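Local coordinates for protein tautomerase (PDB 6VVW) that is a trimeric member of the tautomerase family in the MIF clan, with two beta-alpha-beta units in each subunit, at residues P2-Q7 against I39-H44; V8-S13 against E45-D50; K26-T31 against A78-A83; F67-R72 against I106-M111. All blocks are in the same frame, centred on the assembly; numbering follows the deposited sequence.

Contact 1. Residues P2-Q7 against I39-H44; sequences PILQVQ and IRISLH
L4, V6, I41 and L43 form the apolar centre, on one face of two neighbouring strands. L4 and I41 lie side by side and point the same way. CB of L4 meets CG1 of I41 at 3.6 Å. V6 has CG1 anti to its backbone N (chi1 -166°), which puts CG2 beside that N, near CG2 of I41. L43 crosses V6 obliquely. Its CG is anti to the backbone N (chi1 -176°), and its CD1 reaches CB of V6 at 3.6 Å. I28 of helix 16-30 packs on L4, and L21 and A24 pack on I41. The strands run parallel, 11° apart, as the two strands of a beta-alpha-beta unit with helix 16-30 as the crossover, the repeating element of the tautomerase fold. Two firm bonds tie the backbones. S42 N donates a hydrogen bond to L4 O at 2.8 Å, from above the carbonyl plane. H44 N meets V6 O at 2.9 Å, nearly along the C=O axis. The bonds from L4 N to R40 O and from V6 N to S42 O are weak. At the start of the pair, CD of P2 is pressed against CG1 of I39 at 3.5 Å. The face bearing I3, R40, Q5 and S42 is more polar. CG of R40 lies 3.4 Å from CB of I3, and the arginine chain then bends at chi3. Its NH2 bonds to C98 O of the second subunit. S42 OG sits 3.7 Å from CB of Q5 and is hydrogen-bonded to Q7 OE1 of the second subunit.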
loop_
_atom_site.group_PDB
_atom_site.type_symbol
_atom_site.label_atom_id
_atom_site.label_comp_id
_atom_site.label_asym_id
_atom_site.label_seq_id
_atom_site.Cartn_x
_atom_site.Cartn_y
_atom_site.Cartn_z
ATOM N N PRO A 2 -3.430 -14.678 -1.713
ATOM C CA PRO A 2 -3.281 -13.397 -1.025
ATOM C C PRO A 2 -2.005 -12.677 -1.405
ATOM O O PRO A 2 -0.940 -13.057 -0.952
ATOM C CB PRO A 2 -3.230 -13.793 0.446
ATOM C CG PRO A 2 -3.749 -15.121 0.512
ATOM C CD PRO A 2 -3.481 -15.793 -0.769
ATOM N N ILE A 3 -2.077 -11.646 -2.228
ATOM C CA ILE A 3 -0.846 -10.947 -2.540
ATOM C C ILE A 3 -0.399 -10.167 -1.313
ATOM O O ILE A 3 -1.209 -9.679 -0.524
ATOM C CB ILE A 3 -1.042 -10.039 -3.759
ATOM C CG1 ILE A 3 -1.557 -8.686 -3.337
ATOM C CG2 ILE A 3 -2.040 -10.669 -4.684
ATOM C CD1 ILE A 3 -1.673 -7.780 -4.460
ATOM N N LEU A 4 0.904 -10.084 -1.119
ATOM C CA LEU A 4 1.462 -9.482 0.078
ATOM C C LEU A 4 2.476 -8.447 -0.344
ATOM O O LEU A 4 3.191 -8.636 -1.328
ATOM C CB LEU A 4 2.123 -10.517 0.978
ATOM C CG LEU A 4 1.284 -11.053 2.134
ATOM C CD1 LEU A 4 0.218 -12.034 1.666
ATOM C CD2 LEU A 4 2.208 -11.743 3.095
ATOM N N GLN A 5 2.478 -7.325 0.360
ATOM C CA GLN A 5 3.530 -6.334 0.229
ATOM C C GLN A 5 4.046 -6.105 1.627
ATOM O O GLN A 5 3.266 -6.130 2.583
ATOM C CB GLN A 5 3.027 -5.014 -0.399
ATOM C CG GLN A 5 2.280 -5.206 -1.692
ATOM C CD GLN A 5 1.962 -3.905 -2.394
ATOM O OE1 GLN A 5 2.152 -2.821 -1.837
ATOM N NE2 GLN A 5 1.498 -4.001 -3.639
ATOM N N VAL A 6 5.356 -5.908 1.746
ATOM C CA VAL A 6 6.042 -5.941 3.035
ATOM C C VAL A 6 7.069 -4.825 3.084
ATOM O O VAL A 6 7.884 -4.691 2.166
ATOM C CB VAL A 6 6.753 -7.286 3.273
ATOM C CG1 VAL A 6 7.150 -7.402 4.711
ATOM C CG2 VAL A 6 5.898 -8.454 2.831
ATOM N N GLN A 7 7.067 -4.051 4.168
ATOM C CA GLN A 7 8.136 -3.103 4.443
ATOM C C GLN A 7 8.946 -3.615 5.622
ATOM O O GLN A 7 8.397 -3.832 6.705
ATOM C CB GLN A 7 7.584 -1.716 4.741
ATOM C CG GLN A 7 7.084 -1.009 3.512
ATOM C CD GLN A 7 6.378 0.312 3.808
ATOM O OE1 GLN A 7 6.306 0.763 4.958
ATOM N NE2 GLN A 7 5.850 0.947 2.752
ATOM N N ILE A 39 -1.080 -16.621 -4.570
ATOM C CA ILE A 39 -0.283 -15.853 -3.635
ATOM C C ILE A 39 0.847 -15.189 -4.383
ATOM O O ILE A 39 1.399 -15.750 -5.331
ATOM C CB ILE A 39 0.261 -16.758 -2.525
ATOM C CG1 ILE A 39 -0.851 -17.687 -2.023
ATOM C CG2 ILE A 39 0.874 -15.905 -1.433
ATOM C CD1 ILE A 39 -0.372 -19.040 -1.535
ATOM N N ARG A 40 1.179 -13.978 -3.966
ATOM C CA ARG A 40 2.453 -13.369 -4.278
ATOM C C ARG A 40 2.908 -12.631 -3.038
ATOM O O ARG A 40 2.128 -12.389 -2.117
ATOM C CB ARG A 40 2.374 -12.428 -5.496
ATOM C CG ARG A 40 1.011 -11.832 -5.748
ATOM C CD ARG A 40 1.005 -10.852 -6.909
ATOM N NE ARG A 40 0.862 -11.541 -8.187
ATOM C CZ ARG A 40 0.884 -10.954 -9.383
ATOM N NH1 ARG A 40 1.061 -9.644 -9.517
ATOM N NH2 ARG A 40 0.753 -11.695 -10.467
ATOM N N ILE A 41 4.194 -12.317 -2.984
ATOM C CA ILE A 41 4.744 -11.567 -1.865
ATOM C C ILE A 41 5.817 -10.661 -2.414
ATOM O O ILE A 41 6.654 -11.099 -3.207
ATOM C CB ILE A 41 5.336 -12.484 -0.781
ATOM C CG1 ILE A 41 4.232 -13.284 -0.104
ATOM C CG2 ILE A 41 6.072 -11.656 0.233
ATOM C CD1 ILE A 41 4.698 -14.546 0.554
ATOM N N SER A 42 5.810 -9.406 -1.994
ATOM C CA SER A 42 6.786 -8.433 -2.459
ATOM C C SER A 42 7.466 -7.800 -1.259
ATOM O O SER A 42 6.787 -7.284 -0.370
ATOM C CB SER A 42 6.109 -7.366 -3.300
ATOM O OG SER A 42 5.753 -6.251 -2.504
ATOM N N LEU A 43 8.795 -7.801 -1.237
ATOM C CA LEU A 43 9.523 -7.149 -0.158
ATOM C C LEU A 43 10.157 -5.851 -0.640
ATOM O O LEU A 43 10.765 -5.815 -1.716
ATOM C CB LEU A 43 10.600 -8.076 0.414
ATOM C CG LEU A 43 11.312 -7.458 1.613
ATOM C CD1 LEU A 43 10.241 -7.133 2.602
ATOM C CD2 LEU A 43 12.274 -8.414 2.243
ATOM N N HIS A 44 10.043 -4.794 0.181
ATOM C CA HIS A 44 10.508 -3.446 -0.165
ATOM C C HIS A 44 11.184 -2.837 1.058
ATOM O O HIS A 44 10.516 -2.213 1.885
ATOM C CB HIS A 44 9.337 -2.600 -0.631
ATOM C CG HIS A 44 9.567 -1.120 -0.570
ATOM N ND1 HIS A 44 10.794 -0.535 -0.811
ATOM C CD2 HIS A 44 8.709 -0.100 -0.321
ATOM C CE1 HIS A 44 10.682 0.779 -0.710
ATOM N NE2 HIS A 44 9.430 1.068 -0.403
#

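Contact 2. Residues V8-S13 against E45-D50; sequences VTAGRS and EIEQQD
Two loops meet here, just past the ends of the parallel strands 3-8 and 40-43 in a tautomerase-fold subunit. They extend the pairing of those strands by a single bridge, between T9 and I46. I46 N donates to V8 O at 2.8 Å, nearly along the C=O axis. The return bond, from A10 N to I46 O, is very short at 2.5 Å, and its donor stands above the carbonyl plane. CB of A10 lies only 3.0 Å from the same I46 O, so this corner is tight. E45 adds a side-chain bond. Its chain is extended beyond CG and runs alongside A10, with CB 3.8 Å from CA of A10. OE1 then accepts G11 N at 3.2 Å in an almost straight bond, 169° at the hydrogen. The other oxygen, OE2, forms a salt bridge with K17, so the carboxylate joins a backbone N-H to a lysine. This would probably favour its charged form. G11 has a positive phi of 122°, where a CB would be jammed against the carbonyl O of A10. V8 keeps CG1 in the crowded position between its N and carbonyl carbon, and this methyl lies 3.9 Å from CA of E45. R12 turns to other partners, a salt bridge with E60 and a hydrogen bond to D93 O. Helix 16-30 follows closely: S13 OG bonds to Q15 N in the turn leading into it. T9 also pairs through its backbone with F61, just before strand 62-69. I46 packs on F61 and on S42 of the third subunit.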
loop_
_atom_site.group_PDB
_atom_site.type_symbol
_atom_site.label_atom_id
_atom_site.label_comp_id
_atom_site.label_asym_id
_atom_site.label_seq_id
_atom_site.Cartn_x
_atom_site.Cartn_y
_atom_site.Cartn_z
ATOM N N VAL A 8 10.244 -3.822 5.405
ATOM C CA VAL A 8 11.162 -4.177 6.477
ATOM C C VAL A 8 12.192 -3.071 6.612
ATOM O O VAL A 8 12.542 -2.427 5.626
ATOM C CB VAL A 8 11.851 -5.522 6.198
ATOM C CG1 VAL A 8 12.509 -5.483 4.851
ATOM C CG2 VAL A 8 12.865 -5.830 7.286
ATOM N N THR A 9 12.677 -2.839 7.824
ATOM C CA THR A 9 13.812 -1.934 7.972
ATOM C C THR A 9 14.964 -2.447 7.103
ATOM O O THR A 9 15.182 -3.657 6.984
ATOM C CB THR A 9 14.227 -1.825 9.448
ATOM O OG1 THR A 9 14.878 -0.575 9.686
ATOM C CG2 THR A 9 15.198 -2.907 9.840
ATOM N N ALA A 10 15.666 -1.535 6.430
ATOM C CA ALA A 10 16.674 -1.980 5.478
ATOM C C ALA A 10 17.843 -2.656 6.188
ATOM O O ALA A 10 18.103 -2.420 7.376
ATOM C CB ALA A 10 17.189 -0.800 4.656
ATOM N N GLY A 11 18.556 -3.511 5.444
ATOM C CA GLY A 11 19.886 -3.941 5.857
ATOM C C GLY A 11 20.115 -5.426 6.038
ATOM O O GLY A 11 20.844 -5.837 6.940
ATOM N N ARG A 12 19.510 -6.250 5.195
ATOM C CA ARG A 12 19.563 -7.692 5.364
ATOM C C ARG A 12 20.249 -8.323 4.164
ATOM O O ARG A 12 20.250 -7.767 3.068
ATOM C CB ARG A 12 18.153 -8.304 5.514
ATOM C CG ARG A 12 17.187 -7.553 6.401
ATOM C CD ARG A 12 17.385 -7.877 7.870
ATOM N NE ARG A 12 17.169 -6.686 8.690
ATOM C CZ ARG A 12 16.805 -6.710 9.972
ATOM N NH1 ARG A 12 16.618 -7.866 10.594
ATOM N NH2 ARG A 12 16.628 -5.578 10.638
ATOM N N SER A 13 20.808 -9.505 4.377
ATOM C CA SER A 13 21.283 -10.276 3.243
ATOM C C SER A 13 20.124 -10.823 2.434
ATOM O O SER A 13 19.009 -10.979 2.927
ATOM C CB SER A 13 22.132 -11.458 3.673
ATOM O OG SER A 13 22.031 -12.443 2.667
ATOM N N GLU A 45 12.505 -2.994 1.157
ATOM C CA GLU A 45 13.202 -2.546 2.352
ATOM C C GLU A 45 13.221 -1.030 2.441
ATOM O O GLU A 45 13.198 -0.318 1.440
ATOM C CB GLU A 45 14.638 -3.045 2.398
ATOM C CG GLU A 45 14.944 -4.280 1.589
ATOM C CD GLU A 45 16.412 -4.647 1.690
ATOM O OE1 GLU A 45 17.029 -4.305 2.717
ATOM O OE2 GLU A 45 16.942 -5.296 0.765
ATOM N N ILE A 46 13.307 -0.542 3.668
ATOM C CA ILE A 46 13.112 0.860 3.986
ATOM C C ILE A 46 14.323 1.330 4.770
ATOM O O ILE A 46 14.755 0.662 5.716
ATOM C CB ILE A 46 11.826 1.082 4.800
ATOM C CG1 ILE A 46 10.597 0.715 3.972
ATOM C CG2 ILE A 46 11.734 2.511 5.232
ATOM C CD1 ILE A 46 9.377 1.456 4.395
ATOM N N GLU A 47 14.874 2.466 4.375
ATOM C CA GLU A 47 16.046 2.978 5.053
ATOM C C GLU A 47 15.666 3.505 6.422
ATOM O O GLU A 47 14.603 4.105 6.601
ATOM C CB GLU A 47 16.693 4.106 4.247
ATOM C CG GLU A 47 17.938 3.719 3.499
ATOM C CD GLU A 47 18.997 3.120 4.400
ATOM O OE1 GLU A 47 19.060 3.487 5.594
ATOM O OE2 GLU A 47 19.771 2.279 3.903
ATOM N N GLN A 48 16.565 3.305 7.388
ATOM C CA GLN A 48 16.539 4.132 8.582
ATOM C C GLN A 48 16.529 5.578 8.109
ATOM O O GLN A 48 16.777 5.851 6.930
ATOM C CB GLN A 48 17.727 3.821 9.488
ATOM C CG GLN A 48 18.099 2.343 9.511
ATOM C CD GLN A 48 18.616 1.857 10.858
ATOM O OE1 GLN A 48 19.308 2.578 11.572
ATOM N NE2 GLN A 48 18.272 0.613 11.216
ATOM N N GLN A 49 16.180 6.503 8.988
ATOM C CA GLN A 49 15.845 7.880 8.625
ATOM C C GLN A 49 14.955 7.990 7.386
ATOM O O GLN A 49 14.805 9.073 6.813
ATOM C CB GLN A 49 17.122 8.723 8.479
ATOM C CG GLN A 49 18.010 8.448 7.292
ATOM C CD GLN A 49 19.471 8.488 7.687
ATOM O OE1 GLN A 49 20.082 9.553 7.718
ATOM N NE2 GLN A 49 20.032 7.323 8.017
ATOM N N ASP A 50 14.351 6.878 6.970
ATOM C CA ASP A 50 13.185 6.891 6.099
ATOM C C ASP A 50 12.004 6.182 6.753
ATOM O O ASP A 50 11.007 5.906 6.071
ATOM C CB ASP A 50 13.492 6.241 4.741
ATOM C CG ASP A 50 14.472 7.044 3.909
ATOM O OD1 ASP A 50 15.309 7.768 4.484
ATOM O OD2 ASP A 50 14.411 6.954 2.671
#

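Contact 3. Residues K26-T31 against A78-A83; sequences KVIEQT and ANFLAA
T31 and F80 carry this contact, where the C-terminal end of helix 16-30, with T31 just beyond it, meets helix 74-92. These are the crossover helices of the two beta-alpha-beta units of the tautomerase fold. The F80 side chain has CG anti to the carbonyl carbon, beside the backbone N (chi1 -78°), and its ring is turned so that one face receives T31. CB of T31 stands 3.5 Å from the centroid of the F80 ring, 9° off its normal. This is a CH-pi contact over the centre of the face. The threonine holds OG1 in the crowded position between N and the carbonyl carbon (chi1 37°), with CG2 beside the backbone N. The two branches therefore split. OG1 lies over the same face, 3.5 Å from CE2 of F80. CG2 reaches past the ring to the helix backbone and comes 3.7 Å from CA of F80. T31 O approaches CE1 of F80 to 3.0 Å. OG1 also points back into its own helix end, 2.6 Å from I28 O and closer still to V27 O. A second, purely apolar touch lies a turn away. CG1 of V27 is anti to its N, which brings it to 3.8 Å from CB of A83. V27 also packs on I84 and T87 of helix 74-92. I28 touches more loosely: its CG2 lies 4.3 Å from CE2 of F80, and the residue also packs on P2 and I39. The two segments are thus held by dispersion and CH-pi contact, while the threonine hydroxyl is directed to the carbonyls of its own helix end.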
loop_
_atom_site.group_PDB
_atom_site.type_symbol
_atom_site.label_atom_id
_atom_site.label_comp_id
_atom_site.label_asym_id
_atom_site.label_seq_id
_atom_site.Cartn_x
_atom_site.Cartn_y
_atom_site.Cartn_z
ATOM N N LYS A 26 5.255 -20.475 1.647
ATOM C CA LYS A 26 4.911 -21.790 2.181
ATOM C C LYS A 26 3.969 -21.694 3.380
ATOM O O LYS A 26 3.166 -22.608 3.619
ATOM C CB LYS A 26 6.191 -22.539 2.552
ATOM C CG LYS A 26 6.020 -24.039 2.715
ATOM C CD LYS A 26 6.441 -24.831 1.476
ATOM C CE LYS A 26 6.624 -26.319 1.844
ATOM N NZ LYS A 26 7.160 -27.182 0.743
ATOM N N VAL A 27 4.040 -20.594 4.133
ATOM C CA VAL A 27 3.149 -20.381 5.266
ATOM C C VAL A 27 1.822 -19.815 4.792
ATOM O O VAL A 27 0.788 -20.023 5.451
ATOM C CB VAL A 27 3.810 -19.459 6.312
ATOM C CG1 VAL A 27 2.790 -18.687 7.120
ATOM C CG2 VAL A 27 4.668 -20.253 7.261
ATOM N N ILE A 28 1.805 -19.148 3.635
ATOM C CA ILE A 28 0.539 -18.649 3.124
ATOM C C ILE A 28 -0.303 -19.795 2.575
ATOM O O ILE A 28 -1.521 -19.831 2.779
ATOM C CB ILE A 28 0.762 -17.542 2.093
ATOM C CG1 ILE A 28 1.242 -16.295 2.814
ATOM C CG2 ILE A 28 -0.531 -17.203 1.460
ATOM C CD1 ILE A 28 1.280 -15.100 1.966
ATOM N N GLU A 29 0.319 -20.769 1.912
ATOM C CA GLU A 29 -0.385 -22.023 1.691
ATOM C C GLU A 29 -0.763 -22.653 3.022
ATOM O O GLU A 29 -1.933 -22.948 3.286
ATOM C CB GLU A 29 0.466 -23.027 0.932
ATOM C CG GLU A 29 1.470 -22.529 -0.042
ATOM C CD GLU A 29 2.506 -23.609 -0.283
ATOM O OE1 GLU A 29 3.260 -23.908 0.665
ATOM O OE2 GLU A 29 2.512 -24.213 -1.389
ATOM N N GLN A 30 0.233 -22.874 3.876
ATOM C CA GLN A 30 0.048 -23.575 5.139
ATOM C C GLN A 30 -1.061 -22.955 5.974
ATOM O O GLN A 30 -1.498 -23.541 6.972
ATOM C CB GLN A 30 1.355 -23.581 5.931
ATOM C CG GLN A 30 2.215 -24.806 5.713
ATOM C CD GLN A 30 3.289 -24.917 6.754
ATOM O OE1 GLN A 30 3.533 -23.982 7.510
ATOM N NE2 GLN A 30 3.924 -26.072 6.826
ATOM N N THR A 31 -1.514 -21.770 5.570
ATOM C CA THR A 31 -2.572 -21.015 6.238
ATOM C C THR A 31 -3.888 -21.082 5.477
ATOM O O THR A 31 -4.567 -20.066 5.318
ATOM C CB THR A 31 -2.134 -19.574 6.414
ATOM O OG1 THR A 31 -1.390 -19.193 5.247
ATOM C CG2 THR A 31 -1.269 -19.433 7.674
ATOM N N ALA A 78 -6.442 -14.936 12.080
ATOM C CA ALA A 78 -5.675 -15.037 13.309
ATOM C C ALA A 78 -4.561 -16.055 13.201
ATOM O O ALA A 78 -3.613 -16.005 13.986
ATOM C CB ALA A 78 -6.592 -15.415 14.471
ATOM N N ASN A 79 -4.647 -16.989 12.264
ATOM C CA ASN A 79 -3.592 -17.976 12.175
ATOM C C ASN A 79 -2.456 -17.486 11.298
ATOM O O ASN A 79 -1.283 -17.612 11.683
ATOM C CB ASN A 79 -4.157 -19.298 11.660
ATOM C CG ASN A 79 -4.812 -20.109 12.758
ATOM O OD1 ASN A 79 -5.240 -19.561 13.778
ATOM N ND2 ASN A 79 -4.880 -21.422 12.570
ATOM N N PHE A 80 -2.800 -16.930 10.130
ATOM C CA PHE A 80 -1.867 -16.149 9.331
ATOM C C PHE A 80 -0.986 -15.289 10.209
ATOM O O PHE A 80 0.243 -15.360 10.152
ATOM C CB PHE A 80 -2.607 -15.217 8.383
ATOM C CG PHE A 80 -3.152 -15.866 7.174
ATOM C CD1 PHE A 80 -4.289 -16.640 7.244
ATOM C CD2 PHE A 80 -2.580 -15.645 5.951
ATOM C CE1 PHE A 80 -4.824 -17.204 6.114
ATOM C CE2 PHE A 80 -3.106 -16.210 4.816
ATOM C CZ PHE A 80 -4.228 -16.994 4.893
ATOM N N LEU A 81 -1.628 -14.439 11.007
ATOM C CA LEU A 81 -0.888 -13.448 11.778
ATOM C C LEU A 81 0.179 -14.092 12.654
ATOM O O LEU A 81 1.308 -13.591 12.745
ATOM C CB LEU A 81 -1.867 -12.626 12.616
ATOM C CG LEU A 81 -2.989 -12.067 11.750
ATOM C CD1 LEU A 81 -3.951 -11.176 12.526
ATOM C CD2 LEU A 81 -2.361 -11.318 10.612
ATOM N N ALA A 82 -0.150 -15.218 13.286
ATOM C CA ALA A 82 0.767 -15.839 14.236
ATOM C C ALA A 82 1.909 -16.557 13.526
ATOM O O ALA A 82 3.077 -16.434 13.922
ATOM C CB ALA A 82 -0.007 -16.804 15.130
ATOM N N ALA A 83 1.602 -17.314 12.470
ATOM C CA ALA A 83 2.683 -18.006 11.778
ATOM C C ALA A 83 3.539 -17.048 10.965
ATOM O O ALA A 83 4.714 -17.326 10.734
ATOM C CB ALA A 83 2.132 -19.095 10.871
#

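Contact 4. Residues F67-R72 against I106-M111; sequences FLLAGR and IAPEHM
Two backbone hydrogen bonds join I106 to the end of strand 62-69. I106 N donates to L68 O at 2.8 Å, nearly along the C=O axis and almost straight (174°). I106 O accepts A70 N at 2.5 Å, in the carbonyl plane and on a lone pair. Both polar backbone atoms of I106 are thus used, and L69 sits between the two bonds with its own CA 3.4 Å from I106 O. L68 also bonds through its backbone to I104, so the two bonds of I106 continue the pairing of strands 62-69 and 99-106. In the turn that follows, H110 N bonds back to A107 O at 2.9 Å. The H110 ring reaches D74 of the second subunit through a weak bond from NE2. Apolar groups fill in around this. CD2 of L69 lies 4.0 Å from CG2 of I106 and 3.9 Å from CA of P108. SD of M111 lies 4.2 Å from CG of L69, and the bend at chi3 carries CE to 4.0 Å from CB of F67. The backbone of M111 pairs antiparallel with a strand of the second subunit. Parallel strands 62-69 and 99-106, linked by helix 74-92, form the second beta-alpha-beta unit of the tautomerase fold.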
loop_
_atom_site.group_PDB
_atom_site.type_symbol
_atom_site.label_atom_id
_atom_site.label_comp_id
_atom_site.label_asym_id
_atom_site.label_seq_id
_atom_site.Cartn_x
_atom_site.Cartn_y
_atom_site.Cartn_z
ATOM N N PHE A 67 -3.370 -8.686 1.058
ATOM C CA PHE A 67 -4.610 -8.637 0.317
ATOM C C PHE A 67 -5.067 -10.060 0.044
ATOM O O PHE A 67 -4.371 -10.821 -0.638
ATOM C CB PHE A 67 -4.414 -7.854 -0.975
ATOM C CG PHE A 67 -4.049 -6.420 -0.750
ATOM C CD1 PHE A 67 -5.025 -5.453 -0.635
ATOM C CD2 PHE A 67 -2.727 -6.037 -0.646
ATOM C CE1 PHE A 67 -4.689 -4.125 -0.422
ATOM C CE2 PHE A 67 -2.389 -4.719 -0.431
ATOM C CZ PHE A 67 -3.371 -3.758 -0.320
ATOM N N LEU A 68 -6.225 -10.428 0.606
ATOM C CA LEU A 68 -6.779 -11.766 0.451
ATOM C C LEU A 68 -8.199 -11.638 -0.070
ATOM O O LEU A 68 -8.779 -10.568 -0.013
ATOM C CB LEU A 68 -6.757 -12.518 1.765
ATOM C CG LEU A 68 -5.497 -12.361 2.606
ATOM C CD1 LEU A 68 -5.566 -11.145 3.536
ATOM C CD2 LEU A 68 -5.311 -13.615 3.404
ATOM N N LEU A 69 -8.760 -12.716 -0.594
ATOM C CA LEU A 69 -10.147 -12.694 -1.067
ATOM C C LEU A 69 -11.102 -12.941 0.097
ATOM O O LEU A 69 -11.048 -13.998 0.733
ATOM C CB LEU A 69 -10.368 -13.750 -2.146
ATOM C CG LEU A 69 -10.001 -13.344 -3.568
ATOM C CD1 LEU A 69 -9.581 -14.577 -4.349
ATOM C CD2 LEU A 69 -11.144 -12.624 -4.254
ATOM N N ALA A 70 -12.018 -12.000 0.329
ATOM C CA ALA A 70 -12.929 -12.076 1.468
ATOM C C ALA A 70 -13.655 -13.405 1.540
ATOM O O ALA A 70 -13.666 -14.178 0.575
ATOM C CB ALA A 70 -13.966 -10.953 1.433
ATOM N N GLY A 71 -14.254 -13.676 2.689
ATOM C CA GLY A 71 -14.886 -14.947 2.934
ATOM C C GLY A 71 -14.149 -15.884 3.853
ATOM O O GLY A 71 -14.509 -17.069 3.904
ATOM N N ARG A 72 -13.141 -15.401 4.580
ATOM C CA ARG A 72 -12.284 -16.230 5.420
ATOM C C ARG A 72 -12.503 -15.867 6.883
ATOM O O ARG A 72 -13.016 -14.801 7.216
ATOM C CB ARG A 72 -10.792 -16.070 5.055
ATOM C CG ARG A 72 -10.266 -16.757 3.746
ATOM C CD ARG A 72 -8.692 -16.652 3.609
ATOM N NE ARG A 72 -8.178 -16.694 2.225
ATOM C CZ ARG A 72 -8.319 -15.703 1.341
ATOM N NH1 ARG A 72 -8.971 -14.617 1.704
ATOM N NH2 ARG A 72 -7.829 -15.785 0.099
ATOM N N ILE A 106 -10.733 -8.610 0.297
ATOM C CA ILE A 106 -11.255 -8.029 -0.932
ATOM C C ILE A 106 -12.378 -8.908 -1.468
ATOM O O ILE A 106 -12.388 -10.140 -1.317
ATOM C CB ILE A 106 -10.144 -7.847 -1.995
ATOM C CG1 ILE A 106 -10.273 -6.499 -2.685
ATOM C CG2 ILE A 106 -10.208 -8.944 -3.073
ATOM C CD1 ILE A 106 -9.687 -6.491 -4.092
ATOM N N ALA A 107 -13.259 -8.310 -2.049
ATOM C CA ALA A 107 -14.447 -8.923 -2.597
ATOM C C ALA A 107 -14.160 -9.414 -4.002
ATOM O O ALA A 107 -13.349 -8.825 -4.712
ATOM C CB ALA A 107 -15.596 -7.912 -2.625
ATOM N N PRO A 108 -14.820 -10.488 -4.421
ATOM C CA PRO A 108 -14.423 -11.139 -5.665
ATOM C C PRO A 108 -14.630 -10.290 -6.896
ATOM O O PRO A 108 -13.974 -10.544 -7.915
ATOM C CB PRO A 108 -15.294 -12.393 -5.677
ATOM C CG PRO A 108 -15.501 -12.692 -4.219
ATOM C CD PRO A 108 -15.693 -11.348 -3.604
ATOM N N GLU A 109 -15.514 -9.297 -6.841
ATOM C CA GLU A 109 -15.739 -8.368 -7.942
ATOM C C GLU A 109 -14.794 -7.189 -7.917
ATOM O O GLU A 109 -14.813 -6.382 -8.853
ATOM C CB GLU A 109 -17.163 -7.803 -7.917
ATOM C CG GLU A 109 -18.230 -8.830 -7.737
ATOM C CD GLU A 109 -18.569 -9.011 -6.305
ATOM O OE1 GLU A 109 -18.391 -8.042 -5.548
ATOM O OE2 GLU A 109 -19.008 -10.119 -5.934
ATOM N N HIS A 110 -14.012 -7.037 -6.857
ATOM C CA HIS A 110 -13.140 -5.886 -6.726
ATOM C C HIS A 110 -11.666 -6.242 -6.854
ATOM O O HIS A 110 -10.818 -5.366 -6.695
ATOM C CB HIS A 110 -13.415 -5.192 -5.401
ATOM C CG HIS A 110 -14.746 -4.521 -5.362
ATOM N ND1 HIS A 110 -15.440 -4.294 -4.193
ATOM C CD2 HIS A 110 -15.525 -4.043 -6.359
ATOM C CE1 HIS A 110 -16.581 -3.688 -4.471
ATOM N NE2 HIS A 110 -16.659 -3.531 -5.780
ATOM N N MET A 111 -11.338 -7.489 -7.146
ATOM C CA MET A 111 -9.964 -7.877 -7.422
ATOM C C MET A 111 -9.859 -8.205 -8.895
ATOM O O MET A 111 -10.578 -9.076 -9.391
ATOM C CB MET A 111 -9.531 -9.073 -6.586
ATOM C CG MET A 111 -8.064 -9.009 -6.243
ATOM S SD MET A 111 -7.560 -10.344 -5.173
ATOM C CE MET A 111 -6.558 -9.521 -3.950
#

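Overall arrangement
Contacts 1 and 4 lie in the same four-stranded sheet, in the order 40-43, 3-8, 62-69, 99-106, with centres about 16 Å apart. They come in series along the chain, one in each beta-alpha-beta unit, and meet where strands 3-8 and 62-69 run side by side. Contact 2 continues the strand pair of contact 1 into loops at one end. Its centre is about 30 Å from that of contact 4, on the opposite side of the chain's centre. Contact 3 joins the crossover helices of the two units, and I28 and F80 link it to contacts 1 and 4. Contacts 1 and 4 also touch the second subunit, so the sheet helps assemble the trimer.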